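Local coordinates for protein cryptic loci regulator 2 (Schizosaccharomyces pombe 972h-, PDB 5IKJ) that promotes transcriptional silencing of heterochromatin as part of the SHREC repressor complex, acting upstream of histone deacetylases and supporting nucleosome positioning, at residues 242-256 and 304-317. Numbering follows the deposited sequence.
Sequences YRLGEVVWIDINNEL and MAAADIEPWSRHPL
Trp249 and Trp312 form an offset stack, their six-membered rings 4.4 Å apart between centroids with planes inclined by only 11°. The Trp249 indole is sandwiched: Trp312 CZ3 lies over one face, and CB of His315 makes a CH-pi contact with the other, while the imidazole turns its edge toward the five-membered ring. Val247 CG1 covers the far face of Trp312, and Leu256 CD1 sits over the His315 ring. The indole NE1 of Trp249 donates to His315 O at 3.2 Å, from above the carbonyl plane, and more weakly to Trp312 O. Replacing Trp249 by an alanine is likely to leave one face of Trp312 without its stacking partner and the chain at His315 without its indole tether.

Two backbone bonds pair antiparallel strands 247-252 and 309-311: Trp249 N donates to Glu310 O (2.9 Å), and Glu310 N returns a bond to Trp249 O (3.0 Å). Asp251 N also donates to Asp308 O. Pairing of the first and last strands of this five-stranded antiparallel sheet, with a 3-10 turn before the last, is consistent with an SH3-like barrel.

On the sheet face bearing Ile250 and Ile309, Ile309 CG2 packs over the centre of the Tyr242 ring, 3.8 Å from its centroid, and tightly against Val248 CG2. With CG1 beside the backbone N (chi1 -48°) and anti to the carbonyl carbon, Ile309 places CG1 3.5 Å from Ile250 CD1. Met304 CE touches both Ile250 CG2 and Ile252 CG1.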
ATOM      1  N   TYR A 242       6.119   2.699  13.291  1.00 49.27           N
ATOM      2  CA  TYR A 242       5.971   1.262  13.452  1.00 46.36           C
ATOM      3  C   TYR A 242       4.873   0.753  12.524  1.00 41.71           C
ATOM      4  O   TYR A 242       3.968   1.491  12.129  1.00 45.90           O
ATOM      5  CB  TYR A 242       5.661   0.914  14.907  1.00 51.41           C
ATOM      6  CG  TYR A 242       6.824   1.194  15.828  1.00 47.02           C
ATOM      7  CD1 TYR A 242       7.797   0.231  16.058  1.00 48.47           C
ATOM      8  CD2 TYR A 242       6.963   2.427  16.453  1.00 56.03           C
ATOM      9  CE1 TYR A 242       8.869   0.485  16.891  1.00 54.32           C
ATOM     10  CE2 TYR A 242       8.032   2.688  17.289  1.00 45.24           C
ATOM     11  CZ  TYR A 242       8.981   1.715  17.504  1.00 41.14           C
ATOM     12  OH  TYR A 242      10.047   1.974  18.333  1.00 53.00           O
ATOM     13  N   ARG A 243       4.969  -0.526  12.172  1.00 48.96           N
ATOM     14  CA  ARG A 243       4.214  -1.072  11.056  1.00 57.77           C
ATOM     15  C   ARG A 243       3.239  -2.144  11.526  1.00 44.84           C
ATOM     16  O   ARG A 243       3.486  -2.857  12.502  1.00 52.27           O
ATOM     17  CB  ARG A 243       5.163  -1.631   9.989  1.00 53.72           C
ATOM     18  CG  ARG A 243       6.021  -0.540   9.367  1.00 52.04           C
ATOM     19  CD  ARG A 243       7.121  -1.073   8.471  1.00 44.44           C
ATOM     20  NE  ARG A 243       7.768   0.016   7.743  1.00 44.97           N
ATOM     21  CZ  ARG A 243       8.910  -0.096   7.070  1.00 52.01           C
ATOM     22  NH1 ARG A 243       9.556  -1.253   7.026  1.00 34.62           N
ATOM     23  NH2 ARG A 243       9.409   0.961   6.442  1.00 40.12           N
ATOM     24  N   LEU A 244       2.122  -2.235  10.809  1.00 55.46           N
ATOM     25  CA  LEU A 244       1.045  -3.145  11.174  1.00 46.50           C
ATOM     26  C   LEU A 244       1.538  -4.584  11.182  1.00 50.13           C
ATOM     27  O   LEU A 244       2.076  -5.073  10.183  1.00 54.56           O
ATOM     28  CB  LEU A 244      -0.114  -2.977  10.192  1.00 43.22           C
ATOM     29  CG  LEU A 244      -0.765  -1.593  10.193  1.00 44.52           C
ATOM     30  CD1 LEU A 244      -1.734  -1.442   9.029  1.00 46.47           C
ATOM     31  CD2 LEU A 244      -1.476  -1.338  11.512  1.00 50.08           C
ATOM     32  N   GLY A 245       1.354  -5.260  12.313  1.00 50.37           N
ATOM     33  CA  GLY A 245       1.769  -6.635  12.464  1.00 48.52           C
ATOM     34  C   GLY A 245       3.133  -6.832  13.086  1.00 43.02           C
ATOM     35  O   GLY A 245       3.527  -7.982  13.320  1.00 51.04           O
ATOM     36  N   GLU A 246       3.867  -5.758  13.367  1.00 51.80           N
ATOM     37  CA  GLU A 246       5.193  -5.890  13.948  1.00 51.63           C
ATOM     38  C   GLU A 246       5.107  -6.193  15.438  1.00 60.25           C
ATOM     39  O   GLU A 246       4.176  -5.772  16.130  1.00 49.65           O
ATOM     40  CB  GLU A 246       6.010  -4.615  13.739  1.00 56.46           C
ATOM     41  CG  GLU A 246       6.335  -4.304  12.292  1.00 51.59           C
ATOM     42  CD  GLU A 246       7.426  -3.259  12.158  1.00 57.67           C
ATOM     43  OE1 GLU A 246       8.396  -3.504  11.411  1.00 51.86           O
ATOM     44  OE2 GLU A 246       7.316  -2.195  12.804  1.00 54.68           O
ATOM     45  N   VAL A 247       6.099  -6.931  15.926  1.00 52.85           N
ATOM     46  CA  VAL A 247       6.256  -7.221  17.345  1.00 51.55           C
ATOM     47  C   VAL A 247       7.225  -6.203  17.928  1.00 66.85           C
ATOM     48  O   VAL A 247       8.347  -6.049  17.429  1.00 63.14           O
ATOM     49  CB  VAL A 247       6.754  -8.660  17.561  1.00 65.74           C
ATOM     50  CG1 VAL A 247       7.147  -8.892  19.015  1.00 67.47           C
ATOM     51  CG2 VAL A 247       5.682  -9.656  17.135  1.00 49.11           C
ATOM     52  N   VAL A 248       6.797  -5.507  18.980  1.00 67.43           N
ATOM     53  CA  VAL A 248       7.528  -4.377  19.529  1.00 59.84           C
ATOM     54  C   VAL A 248       7.589  -4.513  21.047  1.00 65.38           C
ATOM     55  O   VAL A 248       7.002  -5.421  21.637  1.00 67.16           O
ATOM     56  CB  VAL A 248       6.892  -3.028  19.131  1.00 59.92           C
ATOM     57  CG1 VAL A 248       6.722  -2.940  17.618  1.00 59.25           C
ATOM     58  CG2 VAL A 248       5.548  -2.832  19.832  1.00 61.16           C
ATOM     59  N   TRP A 249       8.316  -3.592  21.674  1.00 71.43           N
ATOM     60  CA  TRP A 249       8.328  -3.439  23.122  1.00 66.20           C
ATOM     61  C   TRP A 249       7.502  -2.218  23.496  1.00 63.44           C
ATOM     62  O   TRP A 249       7.701  -1.134  22.937  1.00 58.52           O
ATOM     63  CB  TRP A 249       9.750  -3.279  23.660  1.00 49.93           C
ATOM     64  CG  TRP A 249      10.551  -4.541  23.696  1.00 56.69           C
ATOM     65  CD1 TRP A 249      11.655  -4.832  22.951  1.00 65.56           C
ATOM     66  CD2 TRP A 249      10.316  -5.686  24.529  1.00 59.59           C
ATOM     67  NE1 TRP A 249      12.123  -6.085  23.266  1.00 69.47           N
ATOM     68  CE2 TRP A 249      11.317  -6.630  24.230  1.00 65.72           C
ATOM     69  CE3 TRP A 249       9.356  -6.002  25.494  1.00 72.87           C
ATOM     70  CZ2 TRP A 249      11.387  -7.870  24.862  1.00 69.80           C
ATOM     71  CZ3 TRP A 249       9.425  -7.236  26.120  1.00 69.78           C
ATOM     72  CH2 TRP A 249      10.433  -8.153  25.801  1.00 70.18           C
ATOM     73  N   ILE A 250       6.579  -2.397  24.434  1.00 62.68           N
ATOM     74  CA  ILE A 250       5.784  -1.302  24.976  1.00 63.30           C
ATOM     75  C   ILE A 250       6.357  -0.908  26.328  1.00 65.28           C
ATOM     76  O   ILE A 250       6.762  -1.766  27.121  1.00 61.52           O
ATOM     77  CB  ILE A 250       4.299  -1.701  25.093  1.00 66.55           C
ATOM     78  CG1 ILE A 250       3.650  -1.791  23.710  1.00 82.18           C
ATOM     79  CG2 ILE A 250       3.540  -0.729  25.984  1.00 73.07           C
ATOM     80  CD1 ILE A 250       3.763  -0.526  22.885  1.00 86.22           C
ATOM     81  N   ASP A 251       6.394   0.396  26.590  1.00 67.32           N
ATOM     82  CA  ASP A 251       6.913   0.936  27.845  1.00 71.82           C
ATOM     83  C   ASP A 251       5.828   1.809  28.469  1.00 71.40           C
ATOM     84  O   ASP A 251       5.648   2.966  28.079  1.00 75.00           O
ATOM     85  CB  ASP A 251       8.202   1.722  27.615  1.00 76.40           C
ATOM     86  CG  ASP A 251       8.799   2.249  28.906  1.00 84.96           C
ATOM     87  OD1 ASP A 251       8.503   1.679  29.976  1.00 81.79           O
ATOM     88  OD2 ASP A 251       9.568   3.232  28.849  1.00 90.53           O
ATOM     89  N   ILE A 252       5.102   1.246  29.434  1.00 75.78           N
ATOM     90  CA  ILE A 252       4.065   1.957  30.172  1.00 66.94           C
ATOM     91  C   ILE A 252       4.401   1.869  31.653  1.00 65.61           C
ATOM     92  O   ILE A 252       4.699   0.782  32.161  1.00 60.46           O
ATOM     93  CB  ILE A 252       2.665   1.373  29.903  1.00 67.90           C
ATOM     94  CG1 ILE A 252       2.352   1.375  28.406  1.00 85.29           C
ATOM     95  CG2 ILE A 252       1.603   2.178  30.642  1.00 78.17           C
ATOM     96  CD1 ILE A 252       1.185   0.482  28.028  1.00 80.00           C
ATOM     97  N   ASN A 253       4.346   3.011  32.339  1.00 71.84           N
ATOM     98  CA  ASN A 253       4.635   3.075  33.768  1.00 74.79           C
ATOM     99  C   ASN A 253       5.904   2.296  34.103  1.00 66.01           C
ATOM    100  O   ASN A 253       5.961   1.597  35.120  1.00 62.70           O
ATOM    101  CB  ASN A 253       3.446   2.546  34.575  1.00 57.10           C
ATOM    102  CG  ASN A 253       2.227   3.448  34.476  1.00 65.07           C
ATOM    103  OD1 ASN A 253       2.329   4.665  34.628  1.00 64.10           O
ATOM    104  ND2 ASN A 253       1.067   2.854  34.213  1.00 66.67           N
ATOM    105  N   ASN A 254       6.920   2.411  33.249  1.00 68.90           N
ATOM    106  CA  ASN A 254       8.220   1.773  33.440  1.00 68.57           C
ATOM    107  C   ASN A 254       8.165   0.258  33.273  1.00 78.20           C
ATOM    108  O   ASN A 254       9.041  -0.452  33.779  1.00 81.49           O
ATOM    109  CB  ASN A 254       8.808   2.121  34.814  1.00 76.56           C
ATOM    110  CG  ASN A 254      10.253   2.581  34.733  1.00 85.67           C
ATOM    111  OD1 ASN A 254      10.537   3.779  34.753  1.00 84.30           O
ATOM    112  ND2 ASN A 254      11.173   1.629  34.640  1.00 70.84           N
ATOM    113  N   GLU A 255       7.162  -0.259  32.568  1.00 76.04           N
ATOM    114  CA  GLU A 255       7.010  -1.691  32.332  1.00 80.74           C
ATOM    115  C   GLU A 255       7.232  -1.992  30.855  1.00 74.05           C
ATOM    116  O   GLU A 255       6.565  -1.408  29.995  1.00 60.50           O
ATOM    117  CB  GLU A 255       5.618  -2.168  32.753  1.00 74.96           C
ATOM    118  CG  GLU A 255       5.287  -1.926  34.220  1.00 82.01           C
ATOM    119  CD  GLU A 255       5.306  -3.196  35.052  1.00 83.71           C
ATOM    120  OE1 GLU A 255       4.978  -4.274  34.515  1.00 83.45           O
ATOM    121  OE2 GLU A 255       5.648  -3.113  36.252  1.00 92.60           O
ATOM    122  N   LEU A 256       8.153  -2.911  30.567  1.00 67.76           N
ATOM    123  CA  LEU A 256       8.409  -3.353  29.197  1.00 75.87           C
ATOM    124  C   LEU A 256       7.427  -4.472  28.866  1.00 68.43           C
ATOM    125  O   LEU A 256       7.533  -5.579  29.402  1.00 70.76           O
ATOM    126  CB  LEU A 256       9.853  -3.819  29.030  1.00 63.35           C
ATOM    127  CG  LEU A 256      10.967  -2.764  29.030  1.00 68.57           C
ATOM    128  CD1 LEU A 256      12.291  -3.421  28.661  1.00 61.58           C
ATOM    129  CD2 LEU A 256      10.670  -1.606  28.084  1.00 63.13           C
ATOM    130  N   MET A 304      -1.145   4.483  21.841  1.00 59.94           N
ATOM    131  CA  MET A 304       0.277   4.449  22.149  1.00 56.30           C
ATOM    132  C   MET A 304       1.031   5.398  21.229  1.00 57.76           C
ATOM    133  O   MET A 304       0.695   5.538  20.048  1.00 54.18           O
ATOM    134  CB  MET A 304       0.831   3.031  22.001  1.00 59.51           C
ATOM    135  CG  MET A 304       0.183   2.008  22.918  1.00 66.23           C
ATOM    136  SD  MET A 304       0.241   2.482  24.658  1.00 66.91           S
ATOM    137  CE  MET A 304       2.003   2.484  24.953  1.00 62.07           C
ATOM    138  N   ALA A 305       2.047   6.053  21.779  1.00 58.10           N
ATOM    139  CA  ALA A 305       2.913   6.936  21.015  1.00 62.42           C
ATOM    140  C   ALA A 305       4.240   6.242  20.739  1.00 66.14           C
ATOM    141  O   ALA A 305       4.710   5.422  21.534  1.00 55.42           O
ATOM    142  CB  ALA A 305       3.156   8.249  21.762  1.00 55.24           C
ATOM    143  N   ALA A 306       4.840   6.576  19.593  1.00 66.08           N
ATOM    144  CA  ALA A 306       6.115   5.971  19.225  1.00 58.08           C
ATOM    145  C   ALA A 306       7.164   6.176  20.309  1.00 52.68           C
ATOM    146  O   ALA A 306       8.033   5.319  20.502  1.00 52.01           O
ATOM    147  CB  ALA A 306       6.604   6.548  17.896  1.00 66.76           C
ATOM    148  N   ALA A 307       7.098   7.299  21.029  1.00 61.67           N
ATOM    149  CA  ALA A 307       8.049   7.560  22.103  1.00 63.95           C
ATOM    150  C   ALA A 307       7.990   6.505  23.199  1.00 59.17           C
ATOM    151  O   ALA A 307       8.942   6.381  23.977  1.00 56.24           O
ATOM    152  CB  ALA A 307       7.792   8.941  22.705  1.00 66.52           C
ATOM    153  N   ASP A 308       6.894   5.748  23.282  1.00 61.88           N
ATOM    154  CA  ASP A 308       6.733   4.699  24.281  1.00 63.95           C
ATOM    155  C   ASP A 308       6.835   3.305  23.669  1.00 66.37           C
ATOM    156  O   ASP A 308       6.415   2.325  24.294  1.00 59.21           O
ATOM    157  CB  ASP A 308       5.396   4.860  25.005  1.00 62.13           C
ATOM    158  CG  ASP A 308       5.343   6.108  25.863  1.00 64.15           C
ATOM    159  OD1 ASP A 308       5.970   6.116  26.944  1.00 71.75           O
ATOM    160  OD2 ASP A 308       4.667   7.077  25.461  1.00 58.34           O
ATOM    161  N   ILE A 309       7.381   3.200  22.460  1.00 59.72           N
ATOM    162  CA  ILE A 309       7.551   1.924  21.777  1.00 58.27           C
ATOM    163  C   ILE A 309       8.989   1.826  21.292  1.00 58.37           C
ATOM    164  O   ILE A 309       9.560   2.810  20.809  1.00 55.93           O
ATOM    165  CB  ILE A 309       6.571   1.768  20.596  1.00 65.13           C
ATOM    166  CG1 ILE A 309       5.153   2.134  21.041  1.00 58.44           C
ATOM    167  CG2 ILE A 309       6.639   0.344  20.041  1.00 61.56           C
ATOM    168  CD1 ILE A 309       4.093   1.975  19.971  1.00 56.15           C
ATOM    169  N   GLU A 310       9.571   0.640  21.423  1.00 57.49           N
ATOM    170  CA  GLU A 310      10.927   0.389  20.971  1.00 59.58           C
ATOM    171  C   GLU A 310      10.952  -0.856  20.100  1.00 65.87           C
ATOM    172  O   GLU A 310      10.170  -1.786  20.323  1.00 56.25           O
ATOM    173  CB  GLU A 310      11.881   0.209  22.160  1.00 69.55           C
ATOM    174  CG  GLU A 310      11.863   1.382  23.128  1.00 70.83           C
ATOM    175  CD  GLU A 310      13.202   1.613  23.800  1.00 79.20           C
ATOM    176  OE1 GLU A 310      13.758   0.652  24.373  1.00 80.96           O
ATOM    177  OE2 GLU A 310      13.701   2.757  23.750  1.00 86.88           O
ATOM    178  N   PRO A 311      11.829  -0.903  19.094  1.00 63.70           N
ATOM    179  CA  PRO A 311      11.886  -2.092  18.237  1.00 53.79           C
ATOM    180  C   PRO A 311      12.253  -3.332  19.038  1.00 57.00           C
ATOM    181  O   PRO A 311      12.967  -3.264  20.040  1.00 62.45           O
ATOM    182  CB  PRO A 311      12.969  -1.743  17.208  1.00 64.50           C
ATOM    183  CG  PRO A 311      13.069  -0.258  17.241  1.00 64.86           C
ATOM    184  CD  PRO A 311      12.786   0.128  18.655  1.00 58.23           C
ATOM    185  N   TRP A 312      11.753  -4.479  18.572  1.00 59.80           N
ATOM    186  CA  TRP A 312      11.968  -5.733  19.287  1.00 58.68           C
ATOM    187  C   TRP A 312      13.442  -5.996  19.554  1.00 65.10           C
ATOM    188  O   TRP A 312      13.791  -6.581  20.586  1.00 68.31           O
ATOM    189  CB  TRP A 312      11.372  -6.897  18.493  1.00 58.44           C
ATOM    190  CG  TRP A 312      11.504  -8.205  19.197  1.00 67.12           C
ATOM    191  CD1 TRP A 312      12.335  -9.237  18.867  1.00 67.39           C
ATOM    192  CD2 TRP A 312      10.791  -8.621  20.367  1.00 66.42           C
ATOM    193  NE1 TRP A 312      12.176 -10.274  19.756  1.00 71.23           N
ATOM    194  CE2 TRP A 312      11.235  -9.919  20.688  1.00 63.80           C
ATOM    195  CE3 TRP A 312       9.819  -8.023  21.173  1.00 69.50           C
ATOM    196  CZ2 TRP A 312      10.738 -10.629  21.777  1.00 67.42           C
ATOM    197  CZ3 TRP A 312       9.327  -8.728  22.254  1.00 63.88           C
ATOM    198  CH2 TRP A 312       9.788 -10.018  22.547  1.00 62.81           C
ATOM    199  N   SER A 313      14.321  -5.579  18.644  1.00 58.19           N
ATOM    200  CA  SER A 313      15.746  -5.858  18.773  1.00 68.15           C
ATOM    201  C   SER A 313      16.446  -4.959  19.784  1.00 73.44           C
ATOM    202  O   SER A 313      17.665  -5.078  19.949  1.00 68.89           O
ATOM    203  CB  SER A 313      16.430  -5.722  17.409  1.00 63.21           C
ATOM    204  OG  SER A 313      16.116  -4.481  16.803  1.00 60.17           O
ATOM    205  N   ARG A 314      15.718  -4.074  20.466  1.00 74.84           N
ATOM    206  CA  ARG A 314      16.357  -3.176  21.422  1.00 76.66           C
ATOM    207  C   ARG A 314      16.611  -3.864  22.759  1.00 72.32           C
ATOM    208  O   ARG A 314      17.668  -3.664  23.368  1.00 75.01           O
ATOM    209  CB  ARG A 314      15.502  -1.923  21.621  1.00 75.05           C
ATOM    210  CG  ARG A 314      16.092  -0.899  22.588  1.00 76.72           C
ATOM    211  CD  ARG A 314      17.540  -0.566  22.249  1.00 86.70           C
ATOM    212  NE  ARG A 314      18.075   0.509  23.078  1.00 91.24           N
ATOM    213  CZ  ARG A 314      18.412   0.373  24.357  1.00 91.11           C
ATOM    214  NH1 ARG A 314      18.255  -0.791  24.973  1.00 86.63           N
ATOM    215  NH2 ARG A 314      18.896   1.409  25.027  1.00 98.86           N
ATOM    216  N   HIS A 315      15.663  -4.673  23.232  1.00 72.42           N
ATOM    217  CA  HIS A 315      15.799  -5.346  24.514  1.00 77.70           C
ATOM    218  C   HIS A 315      15.693  -6.857  24.336  1.00 78.02           C
ATOM    219  O   HIS A 315      15.069  -7.331  23.381  1.00 69.71           O
ATOM    220  CB  HIS A 315      14.724  -4.879  25.504  1.00 75.98           C
ATOM    221  CG  HIS A 315      14.673  -3.393  25.686  1.00 67.44           C
ATOM    222  ND1 HIS A 315      15.726  -2.669  26.201  1.00 77.90           N
ATOM    223  CD2 HIS A 315      13.690  -2.498  25.430  1.00 71.60           C
ATOM    224  CE1 HIS A 315      15.397  -1.391  26.249  1.00 78.16           C
ATOM    225  NE2 HIS A 315      14.167  -1.259  25.787  1.00 75.34           N
ATOM    226  N   PRO A 316      16.283  -7.638  25.238  1.00 80.37           N
ATOM    227  CA  PRO A 316      16.182  -9.094  25.131  1.00 74.49           C
ATOM    228  C   PRO A 316      14.881  -9.620  25.710  1.00 85.78           C
ATOM    229  O   PRO A 316      14.277  -9.016  26.601  1.00 93.64           O
ATOM    230  CB  PRO A 316      17.377  -9.588  25.955  1.00 82.34           C
ATOM    231  CG  PRO A 316      17.548  -8.536  27.004  1.00 79.85           C
ATOM    232  CD  PRO A 316      17.096  -7.226  26.397  1.00 80.16           C
ATOM    233  N   LEU A 317      14.451 -10.763  25.189  1.00 85.87           N
ATOM    234  CA  LEU A 317      13.339 -11.487  25.783  1.00 87.08           C
ATOM    235  C   LEU A 317      13.870 -12.512  26.779  1.00 93.53           C
ATOM    236  O   LEU A 317      15.005 -12.985  26.680  1.00 89.57           O
ATOM    237  CB  LEU A 317      12.486 -12.165  24.705  1.00 75.83           C
ATOM    238  CG  LEU A 317      13.012 -13.430  24.021  1.00 89.13           C
ATOM    239  CD1 LEU A 317      12.583 -14.688  24.770  1.00 88.39           C
ATOM    240  CD2 LEU A 317      12.521 -13.482  22.582  1.00 78.86           C
TER
HETATM  241  O   HOH W   1      10.274  -4.399  16.015  1.00 52.03           O